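Local coordinates for similar to N-acetyltransferase (Staphylococcus aureus subsp. aureus, PDB 4MBU), which probably transfers an acetyl group from acetyl-coenzyme A to an amine acceptor, as other Gcn5-related N-acetyltransferases do, at residues Trp44-Lys48 against Phe67-Gly71; Gln80-His85 against Tyr115-Gly121; Ile107-Lys111 against Glu161-Lys165; Phe138-Leu144 against Asp156-Leu162. Residues are numbered along the deposited sequence.

Interaction 1: Trp44-Lys48 against Phe67-Gly71; sequences WFETK and FATFG
The indole of W44 lies against two side chains of the extended strand 67-71: its CH2 is 4.2 Å from F67 CE2, and its edge meets the T69 methyl, W44 CZ2 to T69 CG2 being 4.0 Å. A t rotamer (chi1 169°) throws this flat ring across the gap left by axes 11.4 Å apart and crossing at 54°. One helical turn on, where K48 N bonds W44 O at 2.9 Å, K48 has chi1 m, a kink at chi2 (-95°), then an extended end. Its NZ donates to T69 OG1 at 2.8 Å and lies 2.7 Å from F70 O. A long lysine suits this buried place because its charge is met by a salt bridge to E53, while T69 OG1 also bonds P54 O. T69 thus offers a methyl to the indole and a hydroxyl to the amine. This is alpha/beta packing in the GNAT fold: helix 38-50 rests on one face of the sheet, touching I55 of strand 55-60, while A68 and F70 point away toward helix 98-112.

Interaction 2: Gln80-His85 against Tyr115-Gly121; sequences QYTIEH and YRTLVAG. With CD (cadmium ion), chain G.
Strands 82-85 and 117-121 run parallel and extended, 4.6 Å apart at closest and splayed by 35°. T82 pairs with T117, I83 with L118 and E84 with V119. Y81 O accepts from R116 N (2.8 Å) and T117 N (3.2 Å); I83 N donates to T117 O (3.0 Å), V119 N to I83 O (2.8 Å) and H85 N to V119 O (3.0 Å). Beside L118 on one face, beta-branched I83 lays CG2 over the Y115 ring (CH-pi, 3.7 Å from the centroid) and brings CD1 to 3.7 Å from L118 CD1. H85 ND1 (chi1 p) lies 3.4 Å from L118 CD1; NE2 bonds H133. T82 and V119 share the other face, CG2 to CG2 3.8 Å; there T82 and T117 bond backbone oxygens of the second subunit and E84 salt-bridges its R74. Where the strands part, a water spans the gap, donating to H85 O (2.8 Å) and E84 OE2 (2.6 Å) and accepting from G121 N (2.8 Å); its oxygen and G121 O each lie 2.5 Å from cadmium ion CD. It satisfies backbone groups that do not pair directly, consistent with the splayed parallel strands of the GNAT fold, where relatives bind acetyl-coenzyme A.

Interaction 3: Ile107-Lys111 against Glu161-Lys165; sequences IVEAK and ELDLK
L164 is the apolar centre, a leucine just past strand 161-163 that plugs against residues 107-111 of helix 98-112, the crossover helix of the GNAT beta-alpha-beta unit. With chi1 m and chi2 t, L164 places CD1 3.7 Å from A110 CB and CD2 4.3 Å from I107 CG2. Alanine suits the helix here because its small side chain lets the backbones close in; the CA atoms of K111 and L164 are 6.2 Å apart. Beside this pair, I107 (m, t) extends CD1 to 3.6 Å from CD2 of L162, whose CA-to-CB bond points toward the helix (rotamer t, p). The branched I107 thus bridges both leucines, and F136 and L118 add to the same apolar layer. The helix is regular, phi near -60° and psi near -45°, with K111 N bonding I107 O at 2.9 Å; the i, i+3, i+4 spacing puts I107, A110 and K111 on one side. Strand 161-163 is extended, and L164 then bends to phi/psi -77/-7.

At the exposed edge, K111 stretches past L164, CG of K111 to CD2 of L164 being 4.3 Å, and curls chi4 (-85°) so that NZ donates to L164 O at 3.2 Å. A water accepts from K111 NZ at 3.0 Å and donates to D163 O at 2.7 Å. D163 points away, salt-bridged to R116, and its OD1 also accepts from K165 N at 3.0 Å, an Asx turn.

Interaction 4: Phe138-Leu144 against Asp156-Leu162; sequences FKHAGTL and DLAFYEL
H140 and Y160, a non-hydrogen-bonded pair, stack their rings offset, planes 10° apart and centroids 4.6 Å, with H140 at chi1 t and Y160 at chi1 m. The H140 ring runs along its own strand, NE2 making weak bonds to G142 O (2.7 Å) and T143 OG1 (2.8 Å), while ND1 binds cadmium together with H140 of the third subunit. F138, chi1 -79°, lays its ring face on L162, whose CB is 3.6 Å from the centroid. On the face opposite H140 and Y160, L144 (m, t) sets CD1 3.7 Å from F159 CE1. E161, chi1 p, passes A141 (A141 CB to E161 OE1 3.5 Å) to bond T145 of the second subunit. The antiparallel strands, axes 4.5 Å apart and directions at 145°, pair K139 with E161 (K139 N to E161 O 2.8 Å), T143 with A158, non-hydrogen-bonded, and L144 with L157 (L144 N to L157 O 2.8 Å). Between them A141 N reaches F159 O at 2.8 Å, yet F159 N bonds G142 O at 2.9 Å. G142 sits at phi/psi 165/175, where a CB would jam against the A141 carbonyl. Two residues facing one make a classic beta bulge, here in the C-terminal hairpin of the GNAT sheet.

From the N terminus, interaction 1 closes first, bringing strand 63-72 back against helix 38-50. Interaction 2 follows in series, closing the beta-alpha-beta unit around helix 98-112; G71 O probably bonds E84 N, so the two contacts meet on neighbouring strands. Interaction 3 starts from that helix and ends near the C terminus, crossing interaction 2, to which it is joined by the R116-D163 salt bridge. Interaction 4, the hairpin contact, begins within the span of interaction 3 and shares E161 and L162 with it. Strand 117-123 bonds strand 153-163 through A120 and L118, placing interactions 2 and 4 side by side in one sheet; interactions 2, 3 and 4 also touch the second subunit.

Interaction 1: Trp44-Lys48 against Phe67-Gly71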
# COMPACT_ATOMS: atom_id res chain seq x y z
N TRP A 44 24.99 15.72 -16.10
CA TRP A 44 23.94 14.70 -16.08
C TRP A 44 23.49 14.35 -17.50
O TRP A 44 23.44 13.18 -17.89
CB TRP A 44 22.77 15.19 -15.22
CG TRP A 44 21.49 14.38 -15.28
CD1 TRP A 44 21.14 13.32 -14.49
CD2 TRP A 44 20.38 14.62 -16.15
NE1 TRP A 44 19.88 12.87 -14.83
CE2 TRP A 44 19.40 13.65 -15.85
CE3 TRP A 44 20.13 15.54 -17.17
CZ2 TRP A 44 18.18 13.59 -16.53
CZ3 TRP A 44 18.92 15.48 -17.84
CH2 TRP A 44 17.96 14.51 -17.52
N PHE A 45 23.19 15.38 -18.29
CA PHE A 45 22.78 15.23 -19.68
C PHE A 45 23.84 14.53 -20.53
O PHE A 45 23.53 13.62 -21.32
CB PHE A 45 22.43 16.59 -20.29
CG PHE A 45 21.99 16.53 -21.72
CD1 PHE A 45 20.68 16.23 -22.04
CD2 PHE A 45 22.89 16.79 -22.75
CE1 PHE A 45 20.26 16.18 -23.37
CE2 PHE A 45 22.47 16.74 -24.07
CZ PHE A 45 21.16 16.43 -24.38
N GLU A 46 25.09 14.95 -20.38
CA GLU A 46 26.19 14.36 -21.15
C GLU A 46 26.37 12.89 -20.78
O GLU A 46 26.58 12.04 -21.65
CB GLU A 46 27.49 15.13 -20.94
CG GLU A 46 27.52 16.51 -21.59
CD GLU A 46 28.85 17.23 -21.37
OE1 GLU A 46 29.76 16.63 -20.76
OE2 GLU A 46 28.97 18.40 -21.79
N THR A 47 26.27 12.60 -19.49
CA THR A 47 26.35 11.22 -18.99
C THR A 47 25.22 10.33 -19.54
O THR A 47 25.47 9.20 -19.96
CB THR A 47 26.33 11.21 -17.45
OG1 THR A 47 27.49 11.88 -16.96
CG2 THR A 47 26.31 9.78 -16.92
N LYS A 48 24.00 10.85 -19.53
CA LYS A 48 22.85 10.14 -20.11
C LYS A 48 23.10 9.90 -21.60
O LYS A 48 22.73 8.85 -22.12
CB LYS A 48 21.56 10.94 -19.91
CG LYS A 48 21.00 10.94 -18.48
CD LYS A 48 19.96 9.86 -18.32
CE LYS A 48 19.55 9.67 -16.86
NZ LYS A 48 18.68 8.45 -16.75
N PHE A 67 9.59 16.72 -17.89
CA PHE A 67 10.63 15.83 -18.41
C PHE A 67 10.64 14.49 -17.68
O PHE A 67 10.03 14.36 -16.62
CB PHE A 67 12.01 16.49 -18.41
CG PHE A 67 12.70 16.49 -17.08
CD1 PHE A 67 12.44 17.48 -16.14
CD2 PHE A 67 13.66 15.52 -16.78
CE1 PHE A 67 13.11 17.49 -14.90
CE2 PHE A 67 14.33 15.52 -15.56
CZ PHE A 67 14.05 16.50 -14.62
N ALA A 68 11.30 13.50 -18.28
CA ALA A 68 11.28 12.13 -17.77
C ALA A 68 12.45 11.33 -18.28
O ALA A 68 12.90 11.52 -19.41
CB ALA A 68 9.99 11.44 -18.15
N THR A 69 12.95 10.42 -17.45
CA THR A 69 14.08 9.62 -17.87
C THR A 69 14.08 8.26 -17.17
O THR A 69 13.34 8.05 -16.21
CB THR A 69 15.41 10.38 -17.60
OG1 THR A 69 16.51 9.63 -18.14
CG2 THR A 69 15.64 10.58 -16.10
N PHE A 70 14.88 7.33 -17.68
CA PHE A 70 15.17 6.13 -16.89
C PHE A 70 16.65 5.78 -16.89
O PHE A 70 17.42 6.29 -17.70
CB PHE A 70 14.25 4.94 -17.22
CG PHE A 70 14.45 4.34 -18.61
CD1 PHE A 70 13.39 4.29 -19.50
CD2 PHE A 70 15.66 3.76 -18.99
CE1 PHE A 70 13.54 3.70 -20.76
CE2 PHE A 70 15.82 3.19 -20.25
CZ PHE A 70 14.76 3.16 -21.13
N GLY A 71 17.05 4.92 -15.95
CA GLY A 71 18.43 4.51 -15.84
C GLY A 71 18.56 3.33 -14.90
O GLY A 71 17.59 2.61 -14.68

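Interaction 2: Gln80-His85 against Tyr115-Gly121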
# COMPACT_ATOMS: atom_id res chain seq x y z
N GLN A 80 20.75 -5.86 -14.82
CA GLN A 80 20.80 -5.21 -16.13
C GLN A 80 19.46 -5.12 -16.84
O GLN A 80 19.25 -4.23 -17.65
CB GLN A 80 21.85 -5.85 -17.04
CG GLN A 80 21.52 -7.27 -17.44
CD GLN A 80 22.65 -7.91 -18.23
OE1 GLN A 80 23.05 -9.06 -17.97
NE2 GLN A 80 23.18 -7.17 -19.20
N TYR A 81 18.54 -6.03 -16.56
CA TYR A 81 17.23 -5.92 -17.21
C TYR A 81 16.23 -5.06 -16.42
O TYR A 81 15.06 -4.95 -16.80
CB TYR A 81 16.66 -7.30 -17.53
CG TYR A 81 17.58 -8.10 -18.41
CD1 TYR A 81 17.81 -7.73 -19.72
CD2 TYR A 81 18.22 -9.23 -17.92
CE1 TYR A 81 18.66 -8.47 -20.53
CE2 TYR A 81 19.06 -9.98 -18.72
CZ TYR A 81 19.28 -9.59 -20.02
OH TYR A 81 20.12 -10.33 -20.83
N THR A 82 16.71 -4.43 -15.35
CA THR A 82 15.86 -3.60 -14.50
C THR A 82 16.28 -2.14 -14.64
O THR A 82 17.48 -1.83 -14.56
CB THR A 82 16.01 -3.99 -13.02
OG1 THR A 82 15.66 -5.36 -12.86
CG2 THR A 82 15.12 -3.13 -12.13
N ILE A 83 15.30 -1.26 -14.86
CA ILE A 83 15.56 0.17 -14.89
C ILE A 83 14.64 0.89 -13.91
O ILE A 83 13.55 0.40 -13.61
CB ILE A 83 15.33 0.76 -16.32
CG1 ILE A 83 14.12 0.08 -16.96
CG2 ILE A 83 16.58 0.56 -17.20
CD1 ILE A 83 13.66 0.75 -18.24
N GLU A 84 15.06 2.04 -13.42
CA GLU A 84 14.20 2.87 -12.60
C GLU A 84 13.96 4.17 -13.34
O GLU A 84 14.91 4.75 -13.90
CB GLU A 84 14.84 3.16 -11.24
CG GLU A 84 14.06 4.19 -10.42
CD GLU A 84 14.61 4.35 -9.00
OE1 GLU A 84 15.53 3.59 -8.63
OE2 GLU A 84 14.10 5.23 -8.26
N HIS A 85 12.71 4.62 -13.35
CA HIS A 85 12.41 5.87 -14.04
C HIS A 85 12.03 6.99 -13.09
O HIS A 85 11.70 6.76 -11.93
CB HIS A 85 11.27 5.68 -15.04
CG HIS A 85 9.95 5.44 -14.39
ND1 HIS A 85 9.59 4.22 -13.85
CD2 HIS A 85 8.89 6.27 -14.18
CE1 HIS A 85 8.37 4.31 -13.34
NE2 HIS A 85 7.93 5.53 -13.54
N TYR A 115 14.12 -4.23 -21.82
CA TYR A 115 14.18 -4.37 -20.38
C TYR A 115 13.05 -5.28 -19.90
O TYR A 115 12.08 -5.51 -20.63
CB TYR A 115 14.17 -3.00 -19.69
CG TYR A 115 15.42 -2.20 -19.98
CD1 TYR A 115 16.62 -2.50 -19.36
CD2 TYR A 115 15.40 -1.14 -20.90
CE1 TYR A 115 17.77 -1.78 -19.62
CE2 TYR A 115 16.56 -0.41 -21.17
CZ TYR A 115 17.73 -0.74 -20.52
OH TYR A 115 18.89 -0.04 -20.76
N ARG A 116 13.18 -5.81 -18.69
CA ARG A 116 12.18 -6.72 -18.14
C ARG A 116 11.31 -6.03 -17.11
O ARG A 116 10.10 -6.25 -17.04
CB ARG A 116 12.85 -7.93 -17.49
CG ARG A 116 11.86 -8.88 -16.76
CD ARG A 116 10.86 -9.48 -17.75
NE ARG A 116 9.72 -10.15 -17.12
CZ ARG A 116 9.70 -11.43 -16.76
NH1 ARG A 116 10.78 -12.19 -16.94
NH2 ARG A 116 8.61 -11.95 -16.20
N THR A 117 11.95 -5.18 -16.29
CA THR A 117 11.31 -4.65 -15.09
C THR A 117 11.55 -3.16 -14.94
O THR A 117 12.70 -2.69 -14.94
CB THR A 117 11.82 -5.40 -13.84
OG1 THR A 117 11.51 -6.79 -13.97
CG2 THR A 117 11.17 -4.85 -12.57
N LEU A 118 10.45 -2.40 -14.84
CA LEU A 118 10.53 -0.95 -14.64
C LEU A 118 10.10 -0.61 -13.21
O LEU A 118 9.00 -0.99 -12.77
CB LEU A 118 9.66 -0.22 -15.68
CG LEU A 118 9.60 1.31 -15.68
CD1 LEU A 118 10.99 1.88 -15.87
CD2 LEU A 118 8.69 1.81 -16.80
N VAL A 119 10.96 0.10 -12.49
CA VAL A 119 10.75 0.42 -11.08
C VAL A 119 10.59 1.93 -10.85
O VAL A 119 11.30 2.76 -11.45
CB VAL A 119 11.91 -0.10 -10.19
CG1 VAL A 119 11.63 0.20 -8.72
CG2 VAL A 119 12.14 -1.61 -10.38
N ALA A 120 9.61 2.27 -10.01
CA ALA A 120 9.39 3.63 -9.55
C ALA A 120 9.61 3.68 -8.05
O ALA A 120 9.01 2.90 -7.30
CB ALA A 120 7.97 4.08 -9.86
N GLY A 121 10.47 4.60 -7.61
CA GLY A 121 10.55 4.93 -6.20
C GLY A 121 9.65 6.12 -5.96
O GLY A 121 9.94 7.20 -6.42
CD CD G . 11.25 8.50 -8.09
O HOH W 1 11.95 6.36 -9.21

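Interaction 3: Ile107-Lys111 against Glu161-Lys165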
# COMPACT_ATOMS: atom_id res chain seq x y z
N ILE A 107 7.54 3.86 -21.01
CA ILE A 107 7.23 2.44 -21.13
C ILE A 107 7.49 1.94 -22.55
O ILE A 107 8.11 0.89 -22.71
CB ILE A 107 5.77 2.12 -20.71
CG1 ILE A 107 5.57 2.40 -19.22
CG2 ILE A 107 5.44 0.65 -20.96
CD1 ILE A 107 4.15 2.15 -18.76
N VAL A 108 7.04 2.67 -23.56
CA VAL A 108 7.32 2.21 -24.93
C VAL A 108 8.83 2.11 -25.20
O VAL A 108 9.30 1.14 -25.82
CB VAL A 108 6.58 3.03 -26.06
CG1 VAL A 108 5.10 3.27 -25.71
CG2 VAL A 108 7.28 4.34 -26.36
N GLU A 109 9.59 3.07 -24.69
CA GLU A 109 11.04 3.02 -24.88
C GLU A 109 11.66 1.83 -24.14
O GLU A 109 12.55 1.15 -24.67
CB GLU A 109 11.69 4.33 -24.42
CG GLU A 109 13.13 4.49 -24.85
CD GLU A 109 13.28 4.82 -26.34
OE1 GLU A 109 12.24 4.93 -27.04
OE2 GLU A 109 14.43 4.97 -26.80
N ALA A 110 11.19 1.58 -22.92
CA ALA A 110 11.68 0.48 -22.09
C ALA A 110 11.44 -0.86 -22.76
O ALA A 110 12.31 -1.74 -22.74
CB ALA A 110 11.01 0.51 -20.73
N LYS A 111 10.24 -1.03 -23.31
CA LYS A 111 9.92 -2.26 -24.03
C LYS A 111 10.79 -2.40 -25.27
O LYS A 111 11.30 -3.48 -25.56
CB LYS A 111 8.44 -2.31 -24.41
CG LYS A 111 7.48 -2.46 -23.24
CD LYS A 111 6.04 -2.50 -23.75
CE LYS A 111 5.00 -2.54 -22.63
NZ LYS A 111 4.73 -3.92 -22.14
N GLU A 161 6.30 -1.51 -9.33
CA GLU A 161 6.99 -2.16 -10.44
C GLU A 161 6.04 -2.62 -11.54
O GLU A 161 4.92 -3.07 -11.28
CB GLU A 161 7.91 -3.30 -9.97
CG GLU A 161 7.21 -4.54 -9.47
CD GLU A 161 8.19 -5.66 -9.12
OE1 GLU A 161 8.04 -6.25 -8.04
OE2 GLU A 161 9.10 -5.94 -9.93
N LEU A 162 6.53 -2.48 -12.77
CA LEU A 162 5.85 -3.00 -13.95
C LEU A 162 6.69 -4.08 -14.60
O LEU A 162 7.88 -3.85 -14.91
CB LEU A 162 5.61 -1.87 -14.94
CG LEU A 162 5.00 -2.22 -16.30
CD1 LEU A 162 3.56 -2.72 -16.13
CD2 LEU A 162 5.04 -1.00 -17.20
N ASP A 163 6.08 -5.24 -14.80
CA ASP A 163 6.65 -6.30 -15.63
C ASP A 163 6.41 -5.94 -17.09
O ASP A 163 5.27 -5.95 -17.57
CB ASP A 163 5.99 -7.65 -15.35
CG ASP A 163 6.71 -8.81 -16.05
OD1 ASP A 163 7.58 -8.56 -16.92
OD2 ASP A 163 6.43 -9.98 -15.72
N LEU A 164 7.50 -5.62 -17.79
CA LEU A 164 7.42 -5.21 -19.19
C LEU A 164 7.19 -6.36 -20.20
O LEU A 164 6.97 -6.10 -21.39
CB LEU A 164 8.69 -4.44 -19.56
CG LEU A 164 9.01 -3.23 -18.71
CD1 LEU A 164 10.39 -2.72 -19.04
CD2 LEU A 164 7.99 -2.15 -18.97
N LYS A 165 7.23 -7.60 -19.72
CA LYS A 165 7.07 -8.78 -20.59
C LYS A 165 5.60 -9.04 -20.92
O LYS A 165 4.74 -8.98 -20.04
CB LYS A 165 7.69 -10.02 -19.94
CG LYS A 165 7.56 -11.31 -20.76
CD LYS A 165 8.43 -12.45 -20.20
CE LYS A 165 8.44 -13.67 -21.13
NZ LYS A 165 9.64 -14.54 -20.94
O HOH W 2 3.75 -5.08 -19.56

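Interaction 4: Phe138-Leu144 against Asp156-Leu162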
# COMPACT_ATOMS: atom_id res chain seq x y z
N PHE A 138 1.36 -0.76 -12.69
CA PHE A 138 2.45 -0.99 -11.76
C PHE A 138 1.85 -1.63 -10.51
O PHE A 138 0.74 -1.27 -10.12
CB PHE A 138 3.13 0.33 -11.37
CG PHE A 138 4.09 0.84 -12.40
CD1 PHE A 138 3.64 1.30 -13.64
CD2 PHE A 138 5.46 0.90 -12.13
CE1 PHE A 138 4.54 1.79 -14.58
CE2 PHE A 138 6.35 1.40 -13.06
CZ PHE A 138 5.90 1.83 -14.29
N LYS A 139 2.56 -2.58 -9.90
CA LYS A 139 2.15 -3.19 -8.63
C LYS A 139 2.99 -2.64 -7.47
O LYS A 139 4.22 -2.55 -7.57
CB LYS A 139 2.36 -4.71 -8.66
CG LYS A 139 1.83 -5.40 -9.90
CD LYS A 139 0.34 -5.23 -9.99
CE LYS A 139 -0.25 -6.13 -11.06
NZ LYS A 139 -1.71 -5.83 -11.20
N HIS A 140 2.34 -2.31 -6.36
CA HIS A 140 3.09 -1.91 -5.17
C HIS A 140 3.88 -3.12 -4.67
O HIS A 140 3.30 -4.14 -4.28
CB HIS A 140 2.15 -1.40 -4.08
CG HIS A 140 2.85 -0.78 -2.92
ND1 HIS A 140 2.22 -0.49 -1.73
CD2 HIS A 140 4.14 -0.39 -2.76
CE1 HIS A 140 3.08 0.04 -0.89
NE2 HIS A 140 4.25 0.11 -1.48
N ALA A 141 5.20 -3.00 -4.69
CA ALA A 141 6.08 -4.13 -4.37
C ALA A 141 6.59 -4.05 -2.94
O ALA A 141 7.07 -5.04 -2.39
CB ALA A 141 7.25 -4.20 -5.35
N GLY A 142 6.48 -2.87 -2.33
CA GLY A 142 6.87 -2.73 -0.94
C GLY A 142 7.02 -1.29 -0.51
O GLY A 142 6.90 -0.38 -1.33
N THR A 143 7.28 -1.09 0.78
CA THR A 143 7.48 0.24 1.35
C THR A 143 8.58 0.24 2.41
O THR A 143 8.49 -0.46 3.41
CB THR A 143 6.20 0.75 2.01
OG1 THR A 143 5.15 0.81 1.03
CG2 THR A 143 6.42 2.16 2.59
N LEU A 144 9.63 1.02 2.18
CA LEU A 144 10.70 1.14 3.16
C LEU A 144 10.39 2.36 4.02
O LEU A 144 10.34 3.49 3.53
CB LEU A 144 12.04 1.29 2.47
CG LEU A 144 12.54 0.04 1.75
CD1 LEU A 144 13.54 0.43 0.71
CD2 LEU A 144 13.21 -0.88 2.73
N ASP A 156 8.87 7.77 3.91
CA ASP A 156 8.73 6.38 3.51
C ASP A 156 8.79 6.31 2.00
O ASP A 156 8.13 7.08 1.30
CB ASP A 156 7.38 5.82 3.99
CG ASP A 156 7.20 5.88 5.51
OD1 ASP A 156 8.19 6.07 6.25
OD2 ASP A 156 6.05 5.73 5.97
N LEU A 157 9.58 5.37 1.48
CA LEU A 157 9.71 5.21 0.05
C LEU A 157 8.99 3.95 -0.40
O LEU A 157 9.31 2.85 0.04
CB LEU A 157 11.19 5.14 -0.35
CG LEU A 157 11.44 5.04 -1.86
CD1 LEU A 157 11.06 6.36 -2.53
CD2 LEU A 157 12.90 4.69 -2.16
N ALA A 158 8.01 4.11 -1.28
CA ALA A 158 7.28 2.98 -1.84
C ALA A 158 7.87 2.58 -3.19
O ALA A 158 8.26 3.42 -3.98
CB ALA A 158 5.82 3.31 -1.97
N PHE A 159 7.96 1.28 -3.44
CA PHE A 159 8.43 0.81 -4.73
C PHE A 159 7.25 0.29 -5.52
O PHE A 159 6.47 -0.52 -5.02
CB PHE A 159 9.45 -0.31 -4.55
CG PHE A 159 10.83 0.16 -4.20
CD1 PHE A 159 11.53 -0.45 -3.18
CD2 PHE A 159 11.44 1.17 -4.92
CE1 PHE A 159 12.81 -0.04 -2.86
CE2 PHE A 159 12.72 1.59 -4.59
CZ PHE A 159 13.41 0.98 -3.57
N TYR A 160 7.11 0.76 -6.76
CA TYR A 160 6.10 0.23 -7.66
C TYR A 160 6.81 -0.39 -8.84
O TYR A 160 7.84 0.12 -9.29
CB TYR A 160 5.12 1.33 -8.11
CG TYR A 160 4.13 1.67 -7.02
CD1 TYR A 160 2.82 1.19 -7.07
CD2 TYR A 160 4.50 2.43 -5.93
CE1 TYR A 160 1.92 1.48 -6.06
CE2 TYR A 160 3.61 2.73 -4.92
CZ TYR A 160 2.32 2.25 -5.00
OH TYR A 160 1.43 2.54 -3.99
N GLU A 161 6.30 -1.51 -9.33
CA GLU A 161 6.99 -2.16 -10.44
C GLU A 161 6.04 -2.62 -11.54
O GLU A 161 4.92 -3.07 -11.28
CB GLU A 161 7.91 -3.30 -9.97
CG GLU A 161 7.21 -4.54 -9.47
CD GLU A 161 8.19 -5.66 -9.12
OE1 GLU A 161 8.04 -6.25 -8.04
OE2 GLU A 161 9.10 -5.94 -9.93
N LEU A 162 6.53 -2.48 -12.77
CA LEU A 162 5.85 -3.00 -13.95
C LEU A 162 6.69 -4.08 -14.60
O LEU A 162 7.88 -3.85 -14.91
CB LEU A 162 5.61 -1.87 -14.94
CG LEU A 162 5.00 -2.22 -16.30
CD1 LEU A 162 3.56 -2.72 -16.13
CD2 LEU A 162 5.04 -1.00 -17.20